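Side-chain contacts in fibrillarin-like rRNA/tRNA 2'-O-methyltransferase (Aeropyrum pernix, PDB 4DF3), which probably methylates 2'-hydroxyls of riboses in rRNA and tRNA, taking the methyl group from S-adenosylmethionine at sites chosen by a guide RNA: residues R43-N48 with Y52-A57; L62-L67 with D218-D223; I182-I187 with V214-P219. The protein carries 2 engineered substitutions. One frame throughout, in Å; residues are numbered along the deposited sequence.

Contact 1 (R43-N48 with Y52-A57); sequences RIFRYN and YREWNA
Arg-43 and Glu-54 meet in a two-pronged salt bridge, where the contact is at its tightest. The guanidinium comes side-on, giving one nitrogen to each oxygen: NH2 of Arg-43 lies 2.7 Å from OE2 of Glu-54 on an almost straight bond (176°), on the syn side of that oxygen. NE of Arg-43 is more distant, 3.2 Å from OE1 of Glu-54, and meets it from above the carboxylate plane, the two flat groups being turned 38° apart. Glu-54 delivers its carboxylate on an extended chain with CG opposite the backbone N (chi1 -177°). Against the same stem lies the Phe-45 ring, whose CE2 is 3.6 Å from CB of Glu-54. Phe-45 and Glu-54 belong to a beta hairpin, strands 44-47 and 50-54, Arg-43 standing just ahead of the first. Phe-45 and Tyr-52 form an antiparallel hydrogen-bonded pair, with Phe-45 N 2.9 Å from Tyr-52 O and Tyr-52 N 2.8 Å from Phe-45 O. Ile-44 and Arg-53 pair on the other face, where the guanidinium of Arg-53 reaches Ser-93, Asp-97 and Glu-42. Toward the turn the packing thins: CB of Tyr-47 is 4.2 Å from CE2 of Tyr-52, and the partly exposed Tyr-47 ring leads away.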
loop_
_atom_site.group_PDB
_atom_site.type_symbol
_atom_site.label_atom_id
_atom_site.label_comp_id
_atom_site.label_asym_id
_atom_site.label_seq_id
_atom_site.Cartn_x
_atom_site.Cartn_y
_atom_site.Cartn_z
ATOM N N ARG A 43 14.350 -1.562 -9.842
ATOM C CA ARG A 43 15.174 -2.490 -10.558
ATOM C C ARG A 43 14.306 -3.691 -10.875
ATOM O O ARG A 43 13.324 -3.938 -10.161
ATOM C CB ARG A 43 16.368 -2.834 -9.703
ATOM C CG ARG A 43 17.178 -1.600 -9.453
ATOM C CD ARG A 43 18.419 -1.879 -8.758
ATOM N NE ARG A 43 18.199 -2.635 -7.530
ATOM C CZ ARG A 43 19.181 -3.208 -6.847
ATOM N NH1 ARG A 43 20.438 -3.157 -7.289
ATOM N NH2 ARG A 43 18.907 -3.856 -5.734
ATOM N N ILE A 44 14.683 -4.411 -11.943
ATOM C CA ILE A 44 13.935 -5.550 -12.494
ATOM C C ILE A 44 14.892 -6.740 -12.527
ATOM O O ILE A 44 16.085 -6.582 -12.813
ATOM C CB ILE A 44 13.321 -5.239 -13.875
ATOM C CG1 ILE A 44 12.026 -4.412 -13.735
ATOM C CG2 ILE A 44 12.811 -6.492 -14.550
ATOM C CD1 ILE A 44 12.205 -3.117 -13.224
ATOM N N PHE A 45 14.352 -7.905 -12.179
ATOM C CA PHE A 45 15.087 -9.147 -12.099
ATOM C C PHE A 45 14.363 -10.161 -12.991
ATOM O O PHE A 45 13.157 -10.116 -13.082
ATOM C CB PHE A 45 15.006 -9.734 -10.647
ATOM C CG PHE A 45 15.254 -8.744 -9.541
ATOM C CD1 PHE A 45 16.487 -8.124 -9.417
ATOM C CD2 PHE A 45 14.282 -8.505 -8.551
ATOM C CE1 PHE A 45 16.784 -7.269 -8.329
ATOM C CE2 PHE A 45 14.525 -7.605 -7.471
ATOM C CZ PHE A 45 15.747 -6.971 -7.349
ATOM N N ARG A 46 15.108 -11.103 -13.603
ATOM C CA ARG A 46 14.551 -12.273 -14.269
ATOM C C ARG A 46 15.050 -13.553 -13.616
ATOM O O ARG A 46 16.250 -13.701 -13.325
ATOM C CB ARG A 46 14.895 -12.341 -15.787
ATOM C CG ARG A 46 14.140 -11.317 -16.622
ATOM C CD ARG A 46 14.472 -11.427 -18.164
ATOM N NE ARG A 46 14.273 -12.785 -18.692
ATOM C CZ ARG A 46 13.116 -13.255 -19.174
ATOM N NH1 ARG A 46 12.043 -12.461 -19.257
ATOM N NH2 ARG A 46 13.047 -14.505 -19.645
ATOM N N TYR A 47 14.132 -14.468 -13.356
ATOM C CA TYR A 47 14.447 -15.784 -12.777
ATOM C C TYR A 47 13.441 -16.784 -13.261
ATOM O O TYR A 47 12.216 -16.511 -13.226
ATOM C CB TYR A 47 14.407 -15.695 -11.256
ATOM C CG TYR A 47 15.102 -16.845 -10.558
ATOM C CD1 TYR A 47 16.481 -16.864 -10.435
ATOM C CD2 TYR A 47 14.360 -17.879 -9.990
ATOM C CE1 TYR A 47 17.119 -17.916 -9.778
ATOM C CE2 TYR A 47 14.964 -18.897 -9.322
ATOM C CZ TYR A 47 16.364 -18.924 -9.260
ATOM O OH TYR A 47 16.987 -19.982 -8.581
ATOM N N ASN A 48 13.930 -17.953 -13.731
ATOM C CA ASN A 48 13.056 -19.055 -14.197
ATOM C C ASN A 48 12.108 -18.502 -15.240
ATOM O O ASN A 48 10.954 -18.856 -15.300
ATOM C CB ASN A 48 12.293 -19.772 -13.041
ATOM C CG ASN A 48 13.223 -20.657 -12.146
ATOM O OD1 ASN A 48 12.887 -21.010 -10.988
ATOM N ND2 ASN A 48 14.374 -20.979 -12.657
ATOM N N TYR A 52 10.466 -9.955 -12.312
ATOM C CA TYR A 52 10.086 -9.452 -10.964
ATOM C C TYR A 52 10.518 -8.009 -10.873
ATOM O O TYR A 52 11.534 -7.601 -11.457
ATOM C CB TYR A 52 10.791 -10.281 -9.848
ATOM C CG TYR A 52 10.345 -11.732 -9.871
ATOM C CD1 TYR A 52 9.306 -12.157 -9.112
ATOM C CD2 TYR A 52 11.010 -12.683 -10.705
ATOM C CE1 TYR A 52 8.849 -13.523 -9.153
ATOM C CE2 TYR A 52 10.580 -14.047 -10.741
ATOM C CZ TYR A 52 9.541 -14.442 -9.966
ATOM O OH TYR A 52 9.138 -15.736 -10.006
ATOM N N ARG A 53 9.798 -7.247 -10.058
ATOM C CA ARG A 53 10.056 -5.849 -9.892
ATOM C C ARG A 53 10.484 -5.699 -8.415
ATOM O O ARG A 53 9.702 -6.020 -7.525
ATOM C CB ARG A 53 8.771 -5.027 -10.086
ATOM C CG ARG A 53 8.114 -5.030 -11.496
ATOM C CD ARG A 53 6.760 -4.277 -11.450
ATOM N NE ARG A 53 6.923 -2.962 -10.994
ATOM C CZ ARG A 53 6.221 -2.373 -10.036
ATOM N NH1 ARG A 53 5.184 -2.963 -9.422
ATOM N NH2 ARG A 53 6.509 -1.133 -9.791
ATOM N N GLU A 54 11.684 -5.181 -8.172
ATOM C CA GLU A 54 12.075 -4.893 -6.804
ATOM C C GLU A 54 11.046 -3.957 -6.102
ATOM O O GLU A 54 10.628 -2.976 -6.668
ATOM C CB GLU A 54 13.480 -4.277 -6.751
ATOM C CG GLU A 54 13.949 -4.023 -5.359
ATOM C CD GLU A 54 15.355 -3.349 -5.377
ATOM O OE1 GLU A 54 15.490 -2.249 -5.883
ATOM O OE2 GLU A 54 16.338 -3.977 -4.982
ATOM N N TRP A 55 10.653 -4.323 -4.886
ATOM C CA TRP A 55 9.765 -3.547 -4.108
ATOM C C TRP A 55 10.620 -2.843 -3.026
ATOM O O TRP A 55 10.859 -3.387 -1.947
ATOM C CB TRP A 55 8.692 -4.421 -3.488
ATOM C CG TRP A 55 7.505 -3.645 -2.896
ATOM C CD1 TRP A 55 7.312 -2.307 -2.919
ATOM C CD2 TRP A 55 6.345 -4.217 -2.298
ATOM N NE1 TRP A 55 6.092 -1.990 -2.315
ATOM C CE2 TRP A 55 5.495 -3.149 -1.919
ATOM C CE3 TRP A 55 5.942 -5.548 -2.048
ATOM C CZ2 TRP A 55 4.271 -3.341 -1.309
ATOM C CZ3 TRP A 55 4.709 -5.759 -1.398
ATOM C CH2 TRP A 55 3.891 -4.645 -1.015
ATOM N N ASN A 56 11.006 -1.609 -3.315
ATOM C CA ASN A 56 12.040 -0.956 -2.473
ATOM C C ASN A 56 11.350 -0.321 -1.259
ATOM O O ASN A 56 10.542 0.581 -1.428
ATOM C CB ASN A 56 12.630 0.181 -3.318
ATOM C CG ASN A 56 13.748 0.942 -2.593
ATOM O OD1 ASN A 56 14.082 0.661 -1.418
ATOM N ND2 ASN A 56 14.377 1.877 -3.319
ATOM N N ALA A 57 11.614 -0.817 -0.044
ATOM C CA ALA A 57 10.950 -0.348 1.113
ATOM C C ALA A 57 11.302 1.109 1.444
ATOM O O ALA A 57 10.610 1.760 2.237
ATOM C CB ALA A 57 11.310 -1.277 2.307
#

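Contact 2 (L62-L67 with D218-D223)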
loop_
_atom_site.group_PDB
_atom_site.type_symbol
_atom_site.label_atom_id
_atom_site.label_comp_id
_atom_site.label_asym_id
_atom_site.label_seq_id
_atom_site.Cartn_x
_atom_site.Cartn_y
_atom_site.Cartn_z
ATOM N N LEU A 62 4.323 0.412 2.396
ATOM C CA LEU A 62 3.818 -0.960 2.665
ATOM C C LEU A 62 4.899 -2.001 2.678
ATOM O O LEU A 62 4.897 -2.932 3.511
ATOM C CB LEU A 62 2.749 -1.355 1.599
ATOM C CG LEU A 62 2.106 -2.778 1.678
ATOM C CD1 LEU A 62 1.646 -2.994 3.136
ATOM C CD2 LEU A 62 0.971 -2.861 0.601
ATOM N N ALA A 63 5.871 -1.897 1.757
ATOM C CA ALA A 63 7.017 -2.802 1.749
ATOM C C ALA A 63 7.787 -2.558 3.052
ATOM O O ALA A 63 8.211 -3.516 3.690
ATOM C CB ALA A 63 7.970 -2.435 0.563
ATOM N N ALA A 64 7.982 -1.272 3.430
ATOM C CA ALA A 64 8.611 -0.997 4.759
ATOM C C ALA A 64 7.893 -1.680 5.926
ATOM O O ALA A 64 8.539 -2.309 6.843
ATOM C CB ALA A 64 8.762 0.537 4.985
ATOM N N ALA A 65 6.557 -1.673 5.886
ATOM C CA ALA A 65 5.819 -2.251 7.009
ATOM C C ALA A 65 6.062 -3.760 7.089
ATOM O O ALA A 65 6.201 -4.321 8.214
ATOM C CB ALA A 65 4.352 -1.941 6.936
ATOM N N LEU A 66 6.164 -4.416 5.921
ATOM C CA LEU A 66 6.410 -5.891 5.930
ATOM C C LEU A 66 7.798 -6.180 6.501
ATOM O O LEU A 66 7.941 -7.047 7.355
ATOM C CB LEU A 66 6.330 -6.480 4.494
ATOM C CG LEU A 66 4.907 -6.387 3.911
ATOM C CD1 LEU A 66 4.943 -6.861 2.402
ATOM C CD2 LEU A 66 3.945 -7.309 4.650
ATOM N N LEU A 67 8.770 -5.403 6.060
ATOM C CA LEU A 67 10.169 -5.651 6.463
ATOM C C LEU A 67 10.387 -5.266 7.941
ATOM O O LEU A 67 11.338 -5.750 8.568
ATOM C CB LEU A 67 11.157 -4.913 5.561
ATOM C CG LEU A 67 11.223 -5.380 4.095
ATOM C CD1 LEU A 67 12.318 -4.702 3.332
ATOM C CD2 LEU A 67 11.333 -6.875 4.038
ATOM N N ASP A 218 10.864 3.127 10.638
ATOM C CA ASP A 218 12.255 3.532 10.613
ATOM C C ASP A 218 13.146 2.321 10.304
ATOM O O ASP A 218 12.866 1.246 10.823
ATOM C CB ASP A 218 12.616 4.077 11.990
ATOM C CG ASP A 218 14.078 4.420 12.103
ATOM O OD1 ASP A 218 14.422 5.520 11.668
ATOM O OD2 ASP A 218 14.851 3.573 12.545
ATOM N N PRO A 219 14.209 2.502 9.460
ATOM C CA PRO A 219 14.659 3.734 8.807
ATOM C C PRO A 219 14.150 3.914 7.417
ATOM O O PRO A 219 14.595 4.822 6.734
ATOM C CB PRO A 219 16.205 3.502 8.727
ATOM C CG PRO A 219 16.241 2.046 8.180
ATOM C CD PRO A 219 15.128 1.374 9.133
ATOM N N PHE A 220 13.331 2.995 6.938
ATOM C CA PHE A 220 12.754 3.098 5.581
ATOM C C PHE A 220 11.935 4.380 5.426
ATOM O O PHE A 220 11.994 5.079 4.373
ATOM C CB PHE A 220 11.877 1.868 5.305
ATOM C CG PHE A 220 12.601 0.552 5.413
ATOM C CD1 PHE A 220 13.646 0.237 4.532
ATOM C CD2 PHE A 220 12.228 -0.349 6.393
ATOM C CE1 PHE A 220 14.288 -0.959 4.619
ATOM C CE2 PHE A 220 12.873 -1.530 6.511
ATOM C CZ PHE A 220 13.928 -1.844 5.571
ATOM N N ASP A 221 11.191 4.688 6.478
ATOM C CA ASP A 221 10.570 6.003 6.641
ATOM C C ASP A 221 10.643 6.377 8.122
ATOM O O ASP A 221 10.059 5.723 8.967
ATOM C CB ASP A 221 9.117 5.999 6.125
ATOM C CG ASP A 221 8.509 7.396 6.079
ATOM O OD1 ASP A 221 8.469 8.112 7.092
ATOM O OD2 ASP A 221 8.037 7.822 5.021
ATOM N N ARG A 222 11.410 7.425 8.431
ATOM C CA ARG A 222 11.709 7.745 9.822
ATOM C C ARG A 222 10.552 8.414 10.535
ATOM O O ARG A 222 10.526 8.492 11.756
ATOM C CB ARG A 222 12.910 8.690 9.909
ATOM C CG ARG A 222 14.196 8.072 9.411
ATOM C CD ARG A 222 15.307 9.137 9.371
ATOM N NE ARG A 222 14.976 10.137 8.346
ATOM C CZ ARG A 222 15.688 11.237 8.100
ATOM N NH1 ARG A 222 16.768 11.505 8.819
ATOM N NH2 ARG A 222 15.307 12.073 7.152
ATOM N N ASP A 223 9.577 8.868 9.756
ATOM C CA ASP A 223 8.540 9.711 10.315
ATOM C C ASP A 223 7.131 9.110 10.329
ATOM O O ASP A 223 6.205 9.817 10.643
ATOM C CB ASP A 223 8.500 11.047 9.590
ATOM C CG ASP A 223 9.783 11.779 9.732
ATOM O OD1 ASP A 223 10.372 11.650 10.807
ATOM O OD2 ASP A 223 10.229 12.432 8.785
#
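Phe-220 is the side chain through which loop 218-223 leans on helix 62-67, its ring lying against Ala-64 and Leu-67, two residues three positions apart on the helix. Taken in order, the loop first turns through a cis peptide bond between Asp-218 and Pro-219, and the proline ring rests on Tyr-58. Phe-220 follows, and its CB comes to 3.4 Å from CB of Ala-64, a close approach that the small methyl group permits. With CG opposite the carbonyl carbon (chi1 -58°), the ring runs on past Ala-64, so that CE2 of Phe-220 lies 3.9 Å from CB of Leu-67 and CZ of Phe-220 is 4.0 Å from CD1 of Leu-67. The leucine and the phenylalanine side chains cross at about a right angle, and Tyr-58 adds an edge-to-face partner to the ring. The loop connects the antiparallel strands 211-216 and 224-229, which end the Rossmann-like methyltransferase sheet in the order 3-2-1-4-5-7-6. After Phe-220 the loop no longer touches the helix. Asp-221 folds its carboxylate back in an Asx turn, OD1 of Asp-221 accepting from N of Asp-223 at 3.0 Å through its anti lone pair, and the same oxygen also pairs with ND1 of His-224.

Contact 3 (I182-I187 with V214-P219); sequences IKARSI and VVHLDP
NE2 of His-216 donates to the carbonyl oxygen of Ala-184 at 2.9 Å, the polar bond that ties the two segments together. It is somewhat bent (144° at the hydrogen): the acceptor lies near the imidazole plane, but the nitrogen stands 52° out of the carbonyl plane. The other ring nitrogen, ND1 of His-216, accepts from the backbone N of Asp-218 at 3.1 Å, tilted from the ring plane, which should restrain the ring's rotation. Strands 176-183 and 211-216 are not neighbours in the mixed sheet, for strand 224-229 runs between them; His-216 bridges to the link between strand 176-183 and helix 186-190. CG of His-216 stands anti to the backbone N (chi1 -163°), carrying the imidazole toward residues 184-186. Ser-186 closes over one face of the imidazole in a CH-pi contact, its CA 3.7 Å from the centroid of the His-216 ring. On that same side, the carbonyl oxygen of Arg-185 lies 3.4 Å from CD2 of His-216. Replacing His-216 by an alanine is likely to leave the Ala-184 carbonyl without this donor, the Asp-218 amide without its acceptor and a gap under CA of Ser-186. The backbone oxygens of His-216 and Asp-218 both accept from NZ of Lys-68.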
loop_
_atom_site.group_PDB
_atom_site.type_symbol
_atom_site.label_atom_id
_atom_site.label_comp_id
_atom_site.label_asym_id
_atom_site.label_seq_id
_atom_site.Cartn_x
_atom_site.Cartn_y
_atom_site.Cartn_z
ATOM N N ILE A 182 0.574 6.649 9.204
ATOM C CA ILE A 182 0.368 7.740 10.143
ATOM C C ILE A 182 1.733 8.393 10.486
ATOM O O ILE A 182 2.726 7.670 10.668
ATOM C CB ILE A 182 -0.322 7.189 11.459
ATOM C CG1 ILE A 182 -0.689 8.352 12.390
ATOM C CG2 ILE A 182 0.478 6.144 12.175
ATOM C CD1 ILE A 182 -1.573 7.856 13.606
ATOM N N LYS A 183 1.749 9.732 10.596
ATOM C CA LYS A 183 2.935 10.424 11.103
ATOM C C LYS A 183 3.137 9.973 12.513
ATOM O O LYS A 183 2.219 10.045 13.329
ATOM C CB LYS A 183 2.685 11.938 11.039
ATOM C CG LYS A 183 3.930 12.732 10.836
ATOM C CD LYS A 183 4.259 12.811 9.324
ATOM C CE LYS A 183 5.521 13.639 8.957
ATOM N NZ LYS A 183 5.826 14.848 9.788
ATOM N N ALA A 184 4.328 9.460 12.819
ATOM C CA ALA A 184 4.616 8.924 14.098
ATOM C C ALA A 184 6.133 8.861 14.305
ATOM O O ALA A 184 6.899 8.609 13.368
ATOM C CB ALA A 184 4.048 7.440 14.253
ATOM N N ARG A 185 6.545 9.121 15.544
ATOM C CA ARG A 185 7.958 8.939 15.932
ATOM C C ARG A 185 8.148 7.547 16.481
ATOM O O ARG A 185 7.196 6.906 16.883
ATOM C CB ARG A 185 8.333 9.954 16.997
ATOM C CG ARG A 185 8.371 11.390 16.459
ATOM C CD ARG A 185 8.242 12.454 17.613
ATOM N NE ARG A 185 7.057 12.203 18.452
ATOM C CZ ARG A 185 6.764 12.862 19.574
ATOM N NH1 ARG A 185 7.556 13.845 19.995
ATOM N NH2 ARG A 185 5.679 12.540 20.275
ATOM N N SER A 186 9.399 7.068 16.534
ATOM C CA SER A 186 9.592 5.727 17.025
ATOM C C SER A 186 8.916 5.636 18.420
ATOM O O SER A 186 8.241 4.606 18.716
ATOM C CB SER A 186 11.076 5.429 17.120
ATOM O OG SER A 186 11.221 4.040 17.378
ATOM N N ILE A 187 9.109 6.669 19.253
ATOM C CA ILE A 187 8.587 6.657 20.644
ATOM C C ILE A 187 7.056 6.584 20.738
ATOM O O ILE A 187 6.517 6.055 21.708
ATOM C CB ILE A 187 9.067 7.803 21.484
ATOM C CG1 ILE A 187 8.616 9.173 20.901
ATOM C CG2 ILE A 187 10.610 7.735 21.602
ATOM C CD1 ILE A 187 8.861 10.307 22.005
ATOM N N VAL A 214 0.600 -2.458 14.672
ATOM C CA VAL A 214 1.186 -1.161 14.338
ATOM C C VAL A 214 2.675 -1.385 14.286
ATOM O O VAL A 214 3.253 -1.948 15.239
ATOM C CB VAL A 214 0.906 -0.022 15.367
ATOM C CG1 VAL A 214 1.508 1.456 14.813
ATOM C CG2 VAL A 214 -0.565 0.137 15.602
ATOM N N VAL A 215 3.315 -0.972 13.194
ATOM C CA VAL A 215 4.760 -1.037 13.149
ATOM C C VAL A 215 5.328 0.320 12.736
ATOM O O VAL A 215 4.851 0.941 11.795
ATOM C CB VAL A 215 5.397 -2.188 12.244
ATOM C CG1 VAL A 215 5.096 -3.610 12.848
ATOM C CG2 VAL A 215 5.011 -2.046 10.716
ATOM N N HIS A 216 6.374 0.760 13.444
ATOM C CA HIS A 216 7.072 1.925 12.977
ATOM C C HIS A 216 7.969 1.591 11.757
ATOM O O HIS A 216 8.478 0.465 11.662
ATOM C CB HIS A 216 7.881 2.568 14.139
ATOM C CG HIS A 216 8.294 3.976 13.825
ATOM N ND1 HIS A 216 9.448 4.263 13.118
ATOM C CD2 HIS A 216 7.698 5.168 14.057
ATOM C CE1 HIS A 216 9.517 5.547 12.881
ATOM N NE2 HIS A 216 8.502 6.136 13.496
ATOM N N LEU A 217 8.170 2.548 10.844
ATOM C CA LEU A 217 8.825 2.271 9.591
ATOM C C LEU A 217 10.299 2.641 9.531
ATOM O O LEU A 217 10.911 2.479 8.510
ATOM C CB LEU A 217 8.067 2.940 8.421
ATOM C CG LEU A 217 6.608 2.518 8.357
ATOM C CD1 LEU A 217 5.844 3.252 7.148
ATOM C CD2 LEU A 217 6.394 0.909 8.353
ATOM N N ASP A 218 10.864 3.127 10.638
ATOM C CA ASP A 218 12.255 3.532 10.613
ATOM C C ASP A 218 13.146 2.321 10.304
ATOM O O ASP A 218 12.866 1.246 10.823
ATOM C CB ASP A 218 12.616 4.077 11.990
ATOM C CG ASP A 218 14.078 4.420 12.103
ATOM O OD1 ASP A 218 14.422 5.520 11.668
ATOM O OD2 ASP A 218 14.851 3.573 12.545
ATOM N N PRO A 219 14.209 2.502 9.460
ATOM C CA PRO A 219 14.659 3.734 8.807
ATOM C C PRO A 219 14.150 3.914 7.417
ATOM O O PRO A 219 14.595 4.822 6.734
ATOM C CB PRO A 219 16.205 3.502 8.727
ATOM C CG PRO A 219 16.241 2.046 8.180
ATOM C CD PRO A 219 15.128 1.374 9.133
#

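Overall arrangement
The three contacts step from a small antiparallel sheet to the far edge of the methyltransferase sheet. Contact 1 is mostly buried and joins strands adjacent in the chain, combining backbone bonds with a salt bridge. Contact 2, partly buried, brings together segments some 150 residues apart by apolar packing alone. Contact 3 is also partly buried, with exposed residues at its margin, and depends on one imidazole meeting backbone groups. Contacts 2 and 3 have centres 8 Å apart and share Asp-218 and Pro-219; Asp-223 O lies 2.9 Å from Ala-184 N, probably hydrogen-bonded. Ala-57 of contact 1 packs on Phe-220 of contact 2, whereas contacts 1 and 3 do not touch.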